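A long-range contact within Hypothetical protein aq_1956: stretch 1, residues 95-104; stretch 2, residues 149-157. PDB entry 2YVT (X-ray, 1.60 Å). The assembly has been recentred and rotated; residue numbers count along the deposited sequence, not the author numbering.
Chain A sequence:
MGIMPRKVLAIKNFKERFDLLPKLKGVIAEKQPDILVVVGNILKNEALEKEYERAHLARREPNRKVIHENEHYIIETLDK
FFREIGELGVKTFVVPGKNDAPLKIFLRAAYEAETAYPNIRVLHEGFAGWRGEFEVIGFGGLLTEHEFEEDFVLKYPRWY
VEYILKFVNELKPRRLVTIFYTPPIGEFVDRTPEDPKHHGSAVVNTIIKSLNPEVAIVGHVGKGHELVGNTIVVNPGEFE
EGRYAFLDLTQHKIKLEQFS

Stretch 1, residues 95-104: VPGKNDAPLK
Stretch 2 149-157: EEDFVLKYP

Stretch 1 leaves Val 95 in extended conformation (phi/psi -127/123°), makes a type I beta turn from Gly 97 to Asp 100, and enters a helix at Leu 103, with Pro 102 as N-cap. The turn is closed by Asp 100 N to Gly 97 O at 3.1 Å and by Gly 97 N to the carboxylate oxygen Asp 100 OD2 at 2.7 Å (168°). The peptide bond between Ala 101 and Pro 102 is cis. Stretch 2 is loop from Glu 150 to Leu 154 and strand from Lys 155. It folds back on itself through Lys 155 N to Glu 149 O at 2.8 Å and Glu 149 N to Lys 155 O at 2.9 Å.

The register runs antiparallel: Lys 98 lies opposite Leu 154 (CA to CA 4.5 Å), Ala 101 opposite Val 153 (5.1 Å), Pro 102 opposite Asp 151 (4.0 Å) and Leu 103 opposite Glu 150 (5.6 Å). Two backbone hydrogen bonds fix it: Leu 154 N to Lys 98 O at 2.8 Å (163°), and Leu 103 N to Glu 150 O at 2.9 Å (169°). Glu 150 O also receives a CA-H...O contact from Pro 102 CA at 3.4 Å. Pro 102 N, lacking a hydrogen, cannot donate to Asp 151 O 3.3 Å away.

Leu 154 (chi1 -57°, m; chi2 -168°, t) has the largest area covered by the opposing stretch, 112 of 553 Å² summed over both sides. Its CD1 meets Pro 96 CB at 3.8 Å, and its CD2 lies 3.8 Å from both Ala 101 CB and Leu 103 CB. CD1 also approaches Asp 100 O at 3.5 Å; that oxygen is buried without a partner. The small Ala 101 points toward stretch 2 and fits close to its backbone, with CB 3.5 Å from Asp 151 O and 3.6 Å from Val 153 CA. Lys 98 (t, t, p, chi4 -95°) points away overall, yet its CG lies 4.2 Å from Val 153 CB; NZ is hydrogen-bonded elsewhere in the structure.

The CA-to-CB bond of Leu 103 also points toward stretch 2; with chi1 -177° (t) and chi2 60° (p), CD2 lies 3.5 Å from Tyr 156 OH and 3.3 Å from Glu 150 OE2. Tyr 156 OH donates to Glu 150 OE2 at 2.6 Å, pairing these oxygens beside the leucine; the hydroxyl is also hydrogen-bonded elsewhere.

Waters also bridge the two stretches. Water 1 accepts from Asn 99 ND2 (3.0 Å) and donates to Phe 152 O (2.9 Å); water 2 accepts from Lys 104 N (3.0 Å) and donates to OD1 of Asp 151 (2.9 Å), whose side chain (chi1 -67°, m) points away; water 3 links Lys 104 NZ (2.8 Å) to Glu 150 OE1 (3.1 Å), joining side chains of opposite charge without direct contact.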

ATOM      1  N   VAL A  95       3.219  -2.750  -0.224  1.00  7.08           N
ATOM      2  CA  VAL A  95       3.278  -1.524  -1.031  1.00  7.17           C
ATOM      3  C   VAL A  95       3.452  -0.336  -0.071  1.00  7.04           C
ATOM      4  O   VAL A  95       2.653  -0.175   0.840  1.00  8.31           O
ATOM      5  CB  VAL A  95       2.005  -1.362  -1.896  1.00  7.43           C
ATOM      6  CG1 VAL A  95       2.030  -0.038  -2.649  1.00  9.47           C
ATOM      7  CG2 VAL A  95       1.877  -2.542  -2.860  1.00  9.14           C
ATOM      8  N   PRO A  96       4.523   0.464  -0.248  1.00  7.54           N
ATOM      9  CA  PRO A  96       4.824   1.492   0.746  1.00  7.16           C
ATOM     10  C   PRO A  96       3.855   2.667   0.729  1.00  7.01           C
ATOM     11  O   PRO A  96       3.279   3.001  -0.324  1.00  7.85           O
ATOM     12  CB  PRO A  96       6.237   1.957   0.345  1.00  7.23           C
ATOM     13  CG  PRO A  96       6.286   1.738  -1.131  1.00  8.96           C
ATOM     14  CD  PRO A  96       5.508   0.464  -1.351  1.00  7.84           C
ATOM     15  N   GLY A  97       3.682   3.287   1.895  1.00  6.70           N
ATOM     16  CA  GLY A  97       2.870   4.486   2.004  1.00  7.45           C
ATOM     17  C   GLY A  97       3.672   5.780   1.938  1.00  7.69           C
ATOM     18  O   GLY A  97       4.900   5.777   1.730  1.00  7.84           O
ATOM     19  N   LYS A  98       2.966   6.896   2.091  1.00  7.50           N
ATOM     20  CA  LYS A  98       3.582   8.220   2.103  1.00  8.77           C
ATOM     21  C   LYS A  98       4.717   8.336   3.126  1.00  7.94           C
ATOM     22  O   LYS A  98       5.692   9.042   2.893  1.00  9.33           O
ATOM     23  CB  LYS A  98       2.497   9.257   2.375  1.00 10.37           C
ATOM     24  CG  LYS A  98       2.938  10.684   2.534  1.00 14.39           C
ATOM     25  CD  LYS A  98       1.732  11.584   2.856  1.00 14.98           C
ATOM     26  CE  LYS A  98       0.839  11.024   3.990  1.00 18.60           C
ATOM     27  NZ  LYS A  98      -0.355  10.199   3.576  1.00 21.54           N
ATOM     28  N   ASN A  99       4.598   7.644   4.255  1.00  8.70           N
ATOM     29  CA  ASN A  99       5.588   7.805   5.326  1.00  8.57           C
ATOM     30  C   ASN A  99       6.691   6.753   5.319  1.00  8.55           C
ATOM     31  O   ASN A  99       7.517   6.691   6.238  1.00  9.81           O
ATOM     32  CB  ASN A  99       4.892   7.845   6.681  1.00 10.51           C
ATOM     33  CG  ASN A  99       3.969   9.027   6.805  1.00 12.00           C
ATOM     34  OD1 ASN A  99       2.748   8.869   6.875  1.00 14.10           O
ATOM     35  ND2 ASN A  99       4.537  10.223   6.777  1.00 12.94           N
ATOM     36  N   ASP A 100       6.714   5.937   4.271  1.00  8.94           N
ATOM     37  CA  ASP A 100       7.678   4.847   4.189  1.00  7.50           C
ATOM     38  C   ASP A 100       8.868   5.292   3.355  1.00  8.56           C
ATOM     39  O   ASP A 100       9.108   4.827   2.236  1.00 10.88           O
ATOM     40  CB  ASP A 100       6.981   3.590   3.685  1.00  9.19           C
ATOM     41  CG  ASP A 100       5.930   3.113   4.665  1.00  8.48           C
ATOM     42  OD1 ASP A 100       6.169   3.279   5.879  1.00  9.99           O
ATOM     43  OD2 ASP A 100       4.869   2.610   4.240  1.00  8.83           O
ATOM     44  N   ALA A 101       9.587   6.234   3.949  1.00  9.33           N
ATOM     45  CA  ALA A 101      10.635   6.985   3.296  1.00  9.24           C
ATOM     46  C   ALA A 101      11.796   7.168   4.278  1.00 10.31           C
ATOM     47  O   ALA A 101      11.591   7.111   5.489  1.00 10.27           O
ATOM     48  CB  ALA A 101      10.087   8.345   2.877  1.00 10.23           C
ATOM     49  N   PRO A 102      13.018   7.391   3.759  1.00  9.34           N
ATOM     50  CA  PRO A 102      13.395   7.460   2.343  1.00  9.76           C
ATOM     51  C   PRO A 102      13.168   6.154   1.576  1.00  9.69           C
ATOM     52  O   PRO A 102      13.388   5.056   2.115  1.00  9.19           O
ATOM     53  CB  PRO A 102      14.893   7.798   2.393  1.00 10.22           C
ATOM     54  CG  PRO A 102      15.090   8.434   3.752  1.00 10.21           C
ATOM     55  CD  PRO A 102      14.165   7.666   4.644  1.00 10.29           C
ATOM     56  N   LEU A 103      12.736   6.274   0.322  1.00  9.54           N
ATOM     57  CA  LEU A 103      12.530   5.087  -0.500  1.00 10.26           C
ATOM     58  C   LEU A 103      13.773   4.202  -0.549  1.00  9.81           C
ATOM     59  O   LEU A 103      13.663   2.977  -0.467  1.00 10.21           O
ATOM     60  CB  LEU A 103      12.083   5.448  -1.916  1.00 10.66           C
ATOM     61  CG  LEU A 103      11.764   4.265  -2.835  1.00 11.38           C
ATOM     62  CD1 LEU A 103      10.621   3.386  -2.279  1.00 11.69           C
ATOM     63  CD2 LEU A 103      11.417   4.778  -4.218  1.00 12.69           C
ATOM     64  N   LYS A 104      14.946   4.818  -0.669  1.00 10.25           N
ATOM     65  CA  LYS A 104      16.192   4.040  -0.760  1.00 12.48           C
ATOM     66  C   LYS A 104      16.404   3.166   0.480  1.00 11.50           C
ATOM     67  O   LYS A 104      16.887   2.041   0.372  1.00 12.80           O
ATOM     68  CB  LYS A 104      17.398   4.951  -1.032  1.00 13.38           C
ATOM     69  CG  LYS A 104      17.336   5.622  -2.430  1.00 14.97           C
ATOM     70  CD  LYS A 104      18.594   6.420  -2.773  1.00 15.50           C
ATOM     71  CE  LYS A 104      18.525   7.035  -4.173  1.00 16.86           C
ATOM     72  NZ  LYS A 104      17.448   8.059  -4.345  1.00 19.45           N
ATOM     73  N   GLU A 149       8.495  13.621  -4.326  1.00  9.13           N
ATOM     74  CA  GLU A 149       9.451  13.499  -3.228  1.00  8.41           C
ATOM     75  C   GLU A 149       9.631  12.028  -2.859  1.00  9.44           C
ATOM     76  O   GLU A 149       8.659  11.263  -2.853  1.00  9.32           O
ATOM     77  CB  GLU A 149       8.928  14.284  -2.014  1.00  9.32           C
ATOM     78  CG  GLU A 149       9.760  14.166  -0.732  1.00 10.64           C
ATOM     79  CD  GLU A 149      11.185  14.687  -0.862  1.00 11.16           C
ATOM     80  OE1 GLU A 149      11.440  15.606  -1.668  1.00 13.69           O
ATOM     81  OE2 GLU A 149      12.061  14.180  -0.134  1.00 11.93           O
ATOM     82  N   GLU A 150      10.863  11.632  -2.534  1.00  9.48           N
ATOM     83  CA  GLU A 150      11.111  10.253  -2.129  1.00  9.51           C
ATOM     84  C   GLU A 150      11.956  10.105  -0.875  1.00  9.57           C
ATOM     85  O   GLU A 150      12.180   8.990  -0.428  1.00 10.71           O
ATOM     86  CB  GLU A 150      11.742   9.446  -3.266  1.00  9.90           C
ATOM     87  CG  GLU A 150      10.888   9.351  -4.516  1.00 11.20           C
ATOM     88  CD  GLU A 150      11.529   8.501  -5.590  1.00 10.99           C
ATOM     89  OE1 GLU A 150      12.678   8.798  -6.006  1.00 14.76           O
ATOM     90  OE2 GLU A 150      10.887   7.526  -6.018  1.00 11.93           O
ATOM     91  N   ASP A 151      12.435  11.219  -0.316  1.00  9.42           N
ATOM     92  CA  ASP A 151      13.324  11.145   0.843  1.00 10.16           C
ATOM     93  C   ASP A 151      12.627  11.383   2.189  1.00  9.70           C
ATOM     94  O   ASP A 151      12.756  10.573   3.095  1.00 10.92           O
ATOM     95  CB  ASP A 151      14.514  12.097   0.668  1.00 11.66           C
ATOM     96  CG  ASP A 151      15.440  11.674  -0.464  1.00 14.40           C
ATOM     97  OD1 ASP A 151      15.263  10.573  -1.015  1.00 16.46           O
ATOM     98  OD2 ASP A 151      16.354  12.446  -0.807  1.00 17.00           O
ATOM     99  N   PHE A 152      11.920  12.499   2.327  1.00  9.53           N
ATOM    100  CA  PHE A 152      11.241  12.805   3.588  1.00  9.60           C
ATOM    101  C   PHE A 152       9.898  12.108   3.661  1.00  9.99           C
ATOM    102  O   PHE A 152       9.425  11.771   4.745  1.00 11.16           O
ATOM    103  CB  PHE A 152      11.035  14.308   3.738  1.00 10.46           C
ATOM    104  CG  PHE A 152      12.305  15.064   3.964  1.00 10.96           C
ATOM    105  CD1 PHE A 152      12.715  15.384   5.259  1.00 10.67           C
ATOM    106  CD2 PHE A 152      13.092  15.467   2.885  1.00 11.72           C
ATOM    107  CE1 PHE A 152      13.906  16.083   5.470  1.00 11.87           C
ATOM    108  CE2 PHE A 152      14.282  16.169   3.088  1.00 11.86           C
ATOM    109  CZ  PHE A 152      14.686  16.479   4.383  1.00 11.59           C
ATOM    110  N   VAL A 153       9.299  11.920   2.485  1.00  9.87           N
ATOM    111  CA  VAL A 153       8.000  11.271   2.309  1.00  9.97           C
ATOM    112  C   VAL A 153       8.020  10.672   0.908  1.00  9.00           C
ATOM    113  O   VAL A 153       8.920  10.981   0.120  1.00  9.73           O
ATOM    114  CB  VAL A 153       6.798  12.269   2.417  1.00 10.27           C
ATOM    115  CG1 VAL A 153       6.523  12.657   3.871  1.00 12.70           C
ATOM    116  CG2 VAL A 153       6.997  13.502   1.526  1.00 10.70           C
ATOM    117  N   LEU A 154       7.035   9.832   0.589  1.00  7.90           N
ATOM    118  CA  LEU A 154       6.852   9.355  -0.780  1.00  8.02           C
ATOM    119  C   LEU A 154       5.643  10.043  -1.398  1.00  8.16           C
ATOM    120  O   LEU A 154       4.503   9.778  -1.013  1.00  9.29           O
ATOM    121  CB  LEU A 154       6.640   7.836  -0.831  1.00  7.59           C
ATOM    122  CG  LEU A 154       7.676   6.902  -0.226  1.00  7.28           C
ATOM    123  CD1 LEU A 154       7.356   5.474  -0.679  1.00  8.53           C
ATOM    124  CD2 LEU A 154       9.073   7.332  -0.652  1.00  9.27           C
ATOM    125  N   LYS A 155       5.907  10.936  -2.345  1.00  8.30           N
ATOM    126  CA  LYS A 155       4.859  11.620  -3.109  1.00  8.85           C
ATOM    127  C   LYS A 155       5.235  11.587  -4.587  1.00  9.01           C
ATOM    128  O   LYS A 155       6.397  11.793  -4.942  1.00  9.05           O
ATOM    129  CB  LYS A 155       4.705  13.081  -2.661  1.00 10.15           C
ATOM    130  CG  LYS A 155       4.273  13.276  -1.215  1.00 13.07           C
ATOM    131  CD  LYS A 155       3.852  14.735  -1.005  1.00 16.02           C
ATOM    132  CE  LYS A 155       3.312  14.988   0.384  1.00 18.85           C
ATOM    133  NZ  LYS A 155       2.929  16.421   0.557  1.00 20.64           N
ATOM    134  N   TYR A 156       4.260  11.310  -5.447  1.00  8.05           N
ATOM    135  CA  TYR A 156       4.511  11.227  -6.883  1.00  8.56           C
ATOM    136  C   TYR A 156       3.503  12.065  -7.650  1.00  8.85           C
ATOM    137  O   TYR A 156       2.342  12.155  -7.249  1.00 10.77           O
ATOM    138  CB  TYR A 156       4.440   9.778  -7.350  1.00  8.01           C
ATOM    139  CG  TYR A 156       5.528   8.934  -6.747  1.00  8.41           C
ATOM    140  CD1 TYR A 156       6.811   8.944  -7.290  1.00  8.40           C
ATOM    141  CD2 TYR A 156       5.289   8.149  -5.613  1.00  8.19           C
ATOM    142  CE1 TYR A 156       7.835   8.186  -6.736  1.00  8.14           C
ATOM    143  CE2 TYR A 156       6.320   7.371  -5.041  1.00  7.87           C
ATOM    144  CZ  TYR A 156       7.588   7.404  -5.619  1.00  8.24           C
ATOM    145  OH  TYR A 156       8.614   6.668  -5.083  1.00  8.66           O
ATOM    146  N   PRO A 157       3.948  12.691  -8.751  1.00  9.29           N
ATOM    147  CA  PRO A 157       3.071  13.508  -9.593  1.00  9.34           C
ATOM    148  C   PRO A 157       2.461  12.699 -10.727  1.00  9.27           C
ATOM    149  O   PRO A 157       3.056  11.710 -11.167  1.00  9.67           O
ATOM    150  CB  PRO A 157       4.039  14.539 -10.168  1.00  9.88           C
ATOM    151  CG  PRO A 157       5.326  13.780 -10.322  1.00  9.78           C
ATOM    152  CD  PRO A 157       5.348  12.734  -9.219  1.00  9.66           C
TER
HETATM  153  O   HOH W   1       7.483  10.542   6.561  1.00 13.60           O
HETATM  154  O   HOH W   2      15.059   7.711  -1.314  1.00 12.70           O
HETATM  155  O   HOH W   3      14.756   7.455  -4.085  1.00 22.37           O
HETATM  156  O   HOH W   4      17.862  10.463  -2.282  1.00 37.55           O